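Side-chain contacts in MYB proto-oncogene protein (Mus musculus, PDB 1GVD), which probably binds DNA as a transcription regulator, the crystallised fragment being its second Myb repeat, a small three-helix domain related to the helix-turn-helix: residues R42-W45 with H46-N50; E10-R13 with L14-V18. The protein carries 1 engineered substitution. One frame throughout, in Å; residues are numbered along the deposited sequence.

Contact 1: residues R42-W45 with H46-N50. With SO4 (sulfate ion), chain D.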
ATOM      1  N   ARG A  42       0.089   4.070  -2.914  1.00  6.42           N
ATOM      2  CA  ARG A  42      -0.912   4.657  -3.797  1.00  7.15           C
ATOM      3  C   ARG A  42      -0.871   3.997  -5.175  1.00  6.02           C
ATOM      4  O   ARG A  42      -1.905   3.619  -5.731  1.00  6.57           O
ATOM      5  CB  ARG A  42      -0.646   6.155  -3.934  1.00  7.04           C
ATOM      6  CG  ARG A  42      -1.613   6.903  -4.833  1.00  7.29           C
ATOM      7  CD  ARG A  42      -1.086   8.307  -5.095  1.00  9.55           C
ATOM      8  NE  ARG A  42       0.054   8.263  -6.009  1.00 11.22           N
ATOM      9  CZ  ARG A  42       0.992   9.199  -6.099  1.00 13.10           C
ATOM     10  NH1 ARG A  42       0.949  10.276  -5.325  1.00 14.43           N
ATOM     11  NH2 ARG A  42       1.977   9.059  -6.977  1.00 14.31           N
ATOM     12  N   GLU A  43       0.331   3.862  -5.725  1.00  6.87           N
ATOM     13  CA  GLU A  43       0.487   3.259  -7.039  1.00  7.31           C
ATOM     14  C   GLU A  43       0.129   1.775  -7.070  1.00  7.82           C
ATOM     15  O   GLU A  43      -0.485   1.300  -8.027  1.00  8.57           O
ATOM     16  CB  GLU A  43       1.911   3.490  -7.546  1.00  9.27           C
ATOM     17  CG  GLU A  43       2.210   4.961  -7.795  1.00 11.64           C
ATOM     18  CD  GLU A  43       1.193   5.601  -8.721  1.00 12.47           C
ATOM     19  OE1 GLU A  43       0.480   6.532  -8.287  1.00 12.20           O
ATOM     20  OE2 GLU A  43       1.100   5.168  -9.885  1.00 14.72           O
ATOM     21  N   ARG A  44       0.485   1.042  -6.020  1.00  7.70           N
ATOM     22  CA  ARG A  44       0.168  -0.380  -5.969  1.00  7.43           C
ATOM     23  C   ARG A  44      -1.349  -0.561  -5.955  1.00  6.19           C
ATOM     24  O   ARG A  44      -1.886  -1.450  -6.617  1.00  8.18           O
ATOM     25  CB  ARG A  44       0.790  -1.016  -4.721  1.00  7.96           C
ATOM     26  CG  ARG A  44       0.672  -2.536  -4.662  1.00  7.36           C
ATOM     27  CD  ARG A  44       1.433  -3.199  -5.792  1.00  8.39           C
ATOM     28  NE  ARG A  44       1.357  -4.656  -5.719  1.00  9.07           N
ATOM     29  CZ  ARG A  44       1.832  -5.472  -6.654  1.00 10.64           C
ATOM     30  NH1 ARG A  44       2.418  -4.973  -7.736  1.00 16.00           N
ATOM     31  NH2 ARG A  44       1.730  -6.786  -6.503  1.00 12.38           N
ATOM     32  N   TRP A  45      -2.040   0.297  -5.212  1.00  5.35           N
ATOM     33  CA  TRP A  45      -3.488   0.226  -5.133  1.00  5.29           C
ATOM     34  C   TRP A  45      -4.163   0.548  -6.468  1.00  8.06           C
ATOM     35  O   TRP A  45      -4.963  -0.237  -6.964  1.00  8.91           O
ATOM     36  CB  TRP A  45      -3.996   1.176  -4.039  1.00  7.15           C
ATOM     37  CG  TRP A  45      -5.489   1.294  -3.978  1.00  7.55           C
ATOM     38  CD1 TRP A  45      -6.249   2.325  -4.451  1.00 10.13           C
ATOM     39  CD2 TRP A  45      -6.405   0.338  -3.431  1.00  9.36           C
ATOM     40  NE1 TRP A  45      -7.581   2.073  -4.231  1.00 10.79           N
ATOM     41  CE2 TRP A  45      -7.707   0.861  -3.606  1.00  8.96           C
ATOM     42  CE3 TRP A  45      -6.254  -0.910  -2.811  1.00 10.32           C
ATOM     43  CZ2 TRP A  45      -8.852   0.177  -3.182  1.00 11.06           C
ATOM     44  CZ3 TRP A  45      -7.397  -1.590  -2.390  1.00 13.15           C
ATOM     45  CH2 TRP A  45      -8.677  -1.040  -2.580  1.00 12.90           C
ATOM     46  N   HIS A  46      -3.836   1.688  -7.063  1.00  7.33           N
ATOM     47  CA  HIS A  46      -4.472   2.068  -8.315  1.00  8.84           C
ATOM     48  C   HIS A  46      -4.075   1.260  -9.541  1.00  9.00           C
ATOM     49  O   HIS A  46      -4.901   1.037 -10.428  1.00 13.47           O
ATOM     50  CB  HIS A  46      -4.235   3.552  -8.600  1.00  8.94           C
ATOM     51  CG  HIS A  46      -4.915   4.463  -7.630  1.00  9.21           C
ATOM     52  ND1 HIS A  46      -6.274   4.420  -7.398  1.00 11.69           N
ATOM     53  CD2 HIS A  46      -4.427   5.438  -6.828  1.00  9.97           C
ATOM     54  CE1 HIS A  46      -6.591   5.331  -6.494  1.00 11.45           C
ATOM     55  NE2 HIS A  46      -5.488   5.962  -6.133  1.00 10.23           N
ATOM     56  N   ASN A  47      -2.825   0.813  -9.605  1.00  9.85           N
ATOM     57  CA  ASN A  47      -2.377   0.068 -10.776  1.00  9.95           C
ATOM     58  C   ASN A  47      -2.541  -1.438 -10.728  1.00 13.17           C
ATOM     59  O   ASN A  47      -2.690  -2.082 -11.771  1.00 17.25           O
ATOM     60  CB  ASN A  47      -0.907   0.369 -11.075  1.00 13.39           C
ATOM     61  CG  ASN A  47      -0.689   1.783 -11.563  1.00 18.70           C
ATOM     62  OD1 ASN A  47      -1.517   2.336 -12.286  1.00 23.92           O
ATOM     63  ND2 ASN A  47       0.440   2.370 -11.187  1.00 25.26           N
ATOM     64  N   HIS A  48      -2.530  -2.010  -9.533  1.00 10.43           N
ATOM     65  CA  HIS A  48      -2.609  -3.457  -9.431  1.00 12.20           C
ATOM     66  C   HIS A  48      -3.747  -4.053  -8.614  1.00 12.32           C
ATOM     67  O   HIS A  48      -4.405  -4.988  -9.064  1.00 15.44           O
ATOM     68  CB  HIS A  48      -1.258  -3.974  -8.920  1.00 15.47           C
ATOM     69  CG  HIS A  48      -1.203  -5.458  -8.731  0.50 18.31           C
ATOM     70  ND1 HIS A  48      -1.831  -6.100  -7.687  0.50 23.95           N
ATOM     71  CD2 HIS A  48      -0.598  -6.426  -9.459  0.50 24.03           C
ATOM     72  CE1 HIS A  48      -1.616  -7.401  -7.779  0.50 24.73           C
ATOM     73  NE2 HIS A  48      -0.870  -7.625  -8.846  0.50 22.03           N
ATOM     74  N   LEU A  49      -3.998  -3.516  -7.426  1.00  9.02           N
ATOM     75  CA  LEU A  49      -5.039  -4.083  -6.580  1.00  8.48           C
ATOM     76  C   LEU A  49      -6.467  -3.627  -6.857  1.00  9.20           C
ATOM     77  O   LEU A  49      -7.407  -4.402  -6.672  1.00 12.69           O
ATOM     78  CB  LEU A  49      -4.694  -3.842  -5.109  1.00 10.40           C
ATOM     79  CG  LEU A  49      -3.336  -4.400  -4.676  1.00 13.35           C
ATOM     80  CD1 LEU A  49      -3.062  -4.011  -3.234  1.00 16.76           C
ATOM     81  CD2 LEU A  49      -3.321  -5.913  -4.838  1.00 17.48           C
ATOM     82  N   ASN A  50      -6.636  -2.384  -7.298  1.00  8.05           N
ATOM     83  CA  ASN A  50      -7.971  -1.851  -7.572  1.00  8.43           C
ATOM     84  C   ASN A  50      -7.959  -1.020  -8.850  1.00 10.44           C
ATOM     85  O   ASN A  50      -8.226   0.182  -8.822  1.00 12.63           O
ATOM     86  CB  ASN A  50      -8.434  -0.980  -6.399  1.00  8.77           C
ATOM     87  CG  ASN A  50      -9.901  -0.601  -6.494  1.00  9.83           C
ATOM     88  OD1 ASN A  50     -10.767  -1.466  -6.607  1.00 12.04           O
ATOM     89  ND2 ASN A  50     -10.188   0.694  -6.436  1.00 10.48           N
TER
HETATM   90  S   SO4 D1144       4.915  11.332  -8.527  0.50 30.42           S
HETATM   91  O1  SO4 D1144       4.578  11.816  -9.879  0.50 31.43           O
HETATM   92  O2  SO4 D1144       5.533  12.425  -7.753  0.50 33.53           O
HETATM   93  O3  SO4 D1144       3.687  10.887  -7.846  0.50 32.47           O
HETATM   94  O4  SO4 D1144       5.860  10.204  -8.629  0.50 33.03           O
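Trp45 packs against His46 beside it and Asn50 just beyond the end of the helix. Its CB lies 3.1 Å from His46 N and carries the indole out with CG anti to the backbone N (chi1 173°). With chi2 at -103°, CD1 comes to 3.6 Å from His46 ND1, and the five-membered ring of Trp45 turns its edge to the face of the His46 ring, planes at 69°. Further out, NE1 passes 3.7 Å from Asn50 ND2. CE2 and CZ2 lie under Asn50 CB, each 3.4 Å from it, and CE3 comes 4.0 Å from Leu49 CB. The walk ends at CH2, 3.8 Å from Asn50 CB, which sits over the six-membered ring in a CH-pi contact. Trp45 O takes Asn50 N at 2.7 Å, a step of five residues, and Arg44 O accepts from both His48 N and Leu49 N, as in the wider pi-type turn closing helix 38-49. Arg44 NE makes a salt bridge to Asp11. At the other end of the contact, Arg42 sends NE and NH2 to one oxygen, OE1 of Glu43, and NH2 also reaches sulfate O3 at 2.6 Å. Asn47 ND2 adds a weak bond to Glu43 OE2. Sharing Arg42 between a carboxylate and a sulfate is consistent with a surface able to receive phosphate, although this ion probably came from the crystallisation liquor.

Contact 2: residues E10-R13 with L14-V18. Engineered in segment 14-18: Leu14 (natural residue Val). Unlike the reference sequence in segment 14-18: Lys16 (reference Gln).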
ATOM      1  N   GLU A  10       2.425  -8.425   1.552  1.00  7.42           N
ATOM      2  CA  GLU A  10       2.297  -6.973   1.555  1.00  6.73           C
ATOM      3  C   GLU A  10       0.998  -6.549   0.887  1.00  6.60           C
ATOM      4  O   GLU A  10       0.312  -5.653   1.371  1.00  7.68           O
ATOM      5  CB  GLU A  10       3.452  -6.319   0.806  1.00  9.01           C
ATOM      6  CG  GLU A  10       4.748  -6.242   1.565  1.00 10.96           C
ATOM      7  CD  GLU A  10       5.779  -5.450   0.798  1.00 12.35           C
ATOM      8  OE1 GLU A  10       6.233  -5.935  -0.258  1.00 12.58           O
ATOM      9  OE2 GLU A  10       6.120  -4.335   1.242  1.00 13.52           O
ATOM     10  N   ASP A  11       0.671  -7.177  -0.236  1.00  6.22           N
ATOM     11  CA  ASP A  11      -0.559  -6.842  -0.948  1.00  6.80           C
ATOM     12  C   ASP A  11      -1.769  -7.069  -0.052  1.00  8.22           C
ATOM     13  O   ASP A  11      -2.693  -6.251  -0.020  1.00  8.86           O
ATOM     14  CB  ASP A  11      -0.711  -7.691  -2.219  1.00  7.30           C
ATOM     15  CG  ASP A  11       0.159  -7.211  -3.368  1.00 11.02           C
ATOM     16  OD1 ASP A  11       0.563  -6.029  -3.382  1.00 10.50           O
ATOM     17  OD2 ASP A  11       0.425  -8.025  -4.280  1.00 13.85           O
ATOM     18  N   GLN A  12      -1.775  -8.178   0.682  1.00  6.80           N
ATOM     19  CA  GLN A  12      -2.893  -8.468   1.565  1.00  7.23           C
ATOM     20  C   GLN A  12      -2.991  -7.424   2.673  1.00  7.01           C
ATOM     21  O   GLN A  12      -4.085  -6.976   3.016  1.00  8.37           O
ATOM     22  CB  GLN A  12      -2.754  -9.865   2.170  1.00  8.44           C
ATOM     23  CG  GLN A  12      -3.977 -10.298   2.962  1.00 10.01           C
ATOM     24  CD  GLN A  12      -5.225 -10.388   2.103  1.00 13.13           C
ATOM     25  OE1 GLN A  12      -5.346 -11.270   1.252  1.00 17.06           O
ATOM     26  NE2 GLN A  12      -6.156  -9.466   2.315  1.00 14.61           N
ATOM     27  N   ARG A  13      -1.853  -7.036   3.240  1.00  6.57           N
ATOM     28  CA  ARG A  13      -1.859  -6.023   4.291  1.00  7.05           C
ATOM     29  C   ARG A  13      -2.342  -4.680   3.745  1.00  6.88           C
ATOM     30  O   ARG A  13      -3.092  -3.966   4.416  1.00  7.69           O
ATOM     31  CB  ARG A  13      -0.460  -5.860   4.895  1.00  9.07           C
ATOM     32  CG  ARG A  13       0.051  -7.096   5.623  0.50 14.39           C
ATOM     33  CD  ARG A  13       1.515  -6.940   6.019  0.50 18.14           C
ATOM     34  NE  ARG A  13       1.730  -5.837   6.953  0.50 20.72           N
ATOM     35  CZ  ARG A  13       1.351  -5.847   8.227  0.50 23.45           C
ATOM     36  NH1 ARG A  13       0.736  -6.907   8.731  0.50 23.60           N
ATOM     37  NH2 ARG A  13       1.586  -4.795   8.998  0.50 24.80           N
ATOM     38  N   LEU A  14      -1.930  -4.338   2.528  1.00  7.63           N
ATOM     39  CA  LEU A  14      -2.348  -3.076   1.930  1.00  6.36           C
ATOM     40  C   LEU A  14      -3.859  -3.060   1.742  1.00  7.42           C
ATOM     41  O   LEU A  14      -4.505  -2.042   1.978  1.00  7.05           O
ATOM     42  CB  LEU A  14      -1.635  -2.857   0.592  1.00  7.52           C
ATOM     43  CG  LEU A  14      -1.972  -1.556  -0.146  1.00  6.74           C
ATOM     44  CD1 LEU A  14      -1.702  -0.358   0.747  1.00 10.49           C
ATOM     45  CD2 LEU A  14      -1.149  -1.473  -1.420  1.00 10.30           C
ATOM     46  N   ILE A  15      -4.429  -4.184   1.325  1.00  6.22           N
ATOM     47  CA  ILE A  15      -5.875  -4.271   1.143  1.00  7.39           C
ATOM     48  C   ILE A  15      -6.577  -3.954   2.466  1.00  7.78           C
ATOM     49  O   ILE A  15      -7.525  -3.168   2.500  1.00  8.40           O
ATOM     50  CB  ILE A  15      -6.285  -5.683   0.655  1.00  8.30           C
ATOM     51  CG1 ILE A  15      -5.896  -5.841  -0.816  1.00 11.34           C
ATOM     52  CG2 ILE A  15      -7.785  -5.902   0.845  1.00 12.35           C
ATOM     53  CD1 ILE A  15      -6.092  -7.245  -1.360  1.00 13.72           C
ATOM     54  N   LYS A  16      -6.098  -4.549   3.555  1.00  6.87           N
ATOM     55  CA  LYS A  16      -6.688  -4.308   4.869  1.00  8.50           C
ATOM     56  C   LYS A  16      -6.508  -2.865   5.338  1.00  7.52           C
ATOM     57  O   LYS A  16      -7.410  -2.289   5.950  1.00  8.26           O
ATOM     58  CB  LYS A  16      -6.089  -5.267   5.899  1.00 12.17           C
ATOM     59  CG  LYS A  16      -6.489  -6.716   5.685  0.50 15.93           C
ATOM     60  CD  LYS A  16      -5.927  -7.613   6.773  0.50 18.65           C
ATOM     61  CE  LYS A  16      -6.443  -9.035   6.632  0.50 23.39           C
ATOM     62  NZ  LYS A  16      -7.928  -9.095   6.744  0.50 25.60           N
ATOM     63  N   LEU A  17      -5.351  -2.276   5.052  1.00  6.38           N
ATOM     64  CA  LEU A  17      -5.097  -0.900   5.460  1.00  6.31           C
ATOM     65  C   LEU A  17      -5.975   0.089   4.693  1.00  8.09           C
ATOM     66  O   LEU A  17      -6.434   1.082   5.254  1.00  8.71           O
ATOM     67  CB  LEU A  17      -3.612  -0.564   5.292  1.00  8.27           C
ATOM     68  CG  LEU A  17      -2.729  -1.246   6.344  1.00  8.97           C
ATOM     69  CD1 LEU A  17      -1.274  -1.229   5.898  1.00 10.85           C
ATOM     70  CD2 LEU A  17      -2.898  -0.543   7.686  1.00 12.09           C
ATOM     71  N   VAL A  18      -6.221  -0.176   3.417  1.00  6.94           N
ATOM     72  CA  VAL A  18      -7.077   0.708   2.640  1.00  8.54           C
ATOM     73  C   VAL A  18      -8.515   0.573   3.144  1.00  9.66           C
ATOM     74  O   VAL A  18      -9.275   1.541   3.156  1.00  9.00           O
ATOM     75  CB  VAL A  18      -6.984   0.389   1.130  1.00  8.00           C
ATOM     76  CG1 VAL A  18      -8.036   1.178   0.354  1.00 12.02           C
ATOM     77  CG2 VAL A  18      -5.592   0.751   0.625  1.00  9.11           C
TER
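Ile15 rests its CG1 on the carbonyl of Asp11, 3.3 Å from that O, and the same oxygen accepts the Ile15 N-H at 3.0 Å. This pairing of a main-chain bond with an alkyl contact recurs along the segment. Leu14 N reaches Glu10 O at 2.8 Å. Leu14 CB lies 3.5 Å from Glu10 O. Leu17 N reaches Arg13 O at 2.9 Å, and Leu17 CG lies 3.4 Å from it; this follows from a CG set anti to the carbonyl carbon and beside the backbone N (chi1 -72°). Lys16 N completes the series on Gln12 O at 3.2 Å, the longest of the four, yet nearly straight at 162°. Each of these carbonyls therefore has a donor four residues on, the i to i+4 pattern of an alpha helix, and Leu14 O continues it by accepting from Val18 N. Helix 8-21, to which all these residues belong, is the first of the three helices of a Myb repeat, and its inward side carries Leu14, Leu17 and Val18, which all touch Ile29 of helix 26-30. Leu14 is an engineered residue, valine in the natural sequence. The outer face is more open, and there Gln12, bent at chi2 (62°), curls its amide back until NE2 lies 4.1 Å from Ile15 CB, a loose contact of a polar nitrogen with an aliphatic carbon. Near the start of the helix, Glu10 N is hydrogen-bonded to Thr7 OG1. The carboxylates look beyond the segment for their partners: Glu10 OE2 forms a salt bridge with Arg36, and Asp11 OD1 one with Arg44. Arg13 NH2 donates to His32 O in one of two alternative conformers, so that bond is doubtful.

How the contacts relate
From the N terminus, contact 2 comes first, within helix 8-21; the chain then runs through helix 26-30 and reaches contact 1 near the end of helix 38-49. Each contact joins consecutive turns of one helix, so neither closes a long loop, and they follow in series without nesting or crossing. Their centres lie about 11 Å apart, yet the two helices touch. Arg44 NE meets Asp11 OD1 at 2.8 Å, a salt bridge. Leu49 CD1 packs on the engineered Leu14 CD2 close by, at 3.7 Å, and farther along Trp45 CH2 packs on Val18 CG1. Together these tie the first helix of the repeat to the third, probably its DNA-recognition helix.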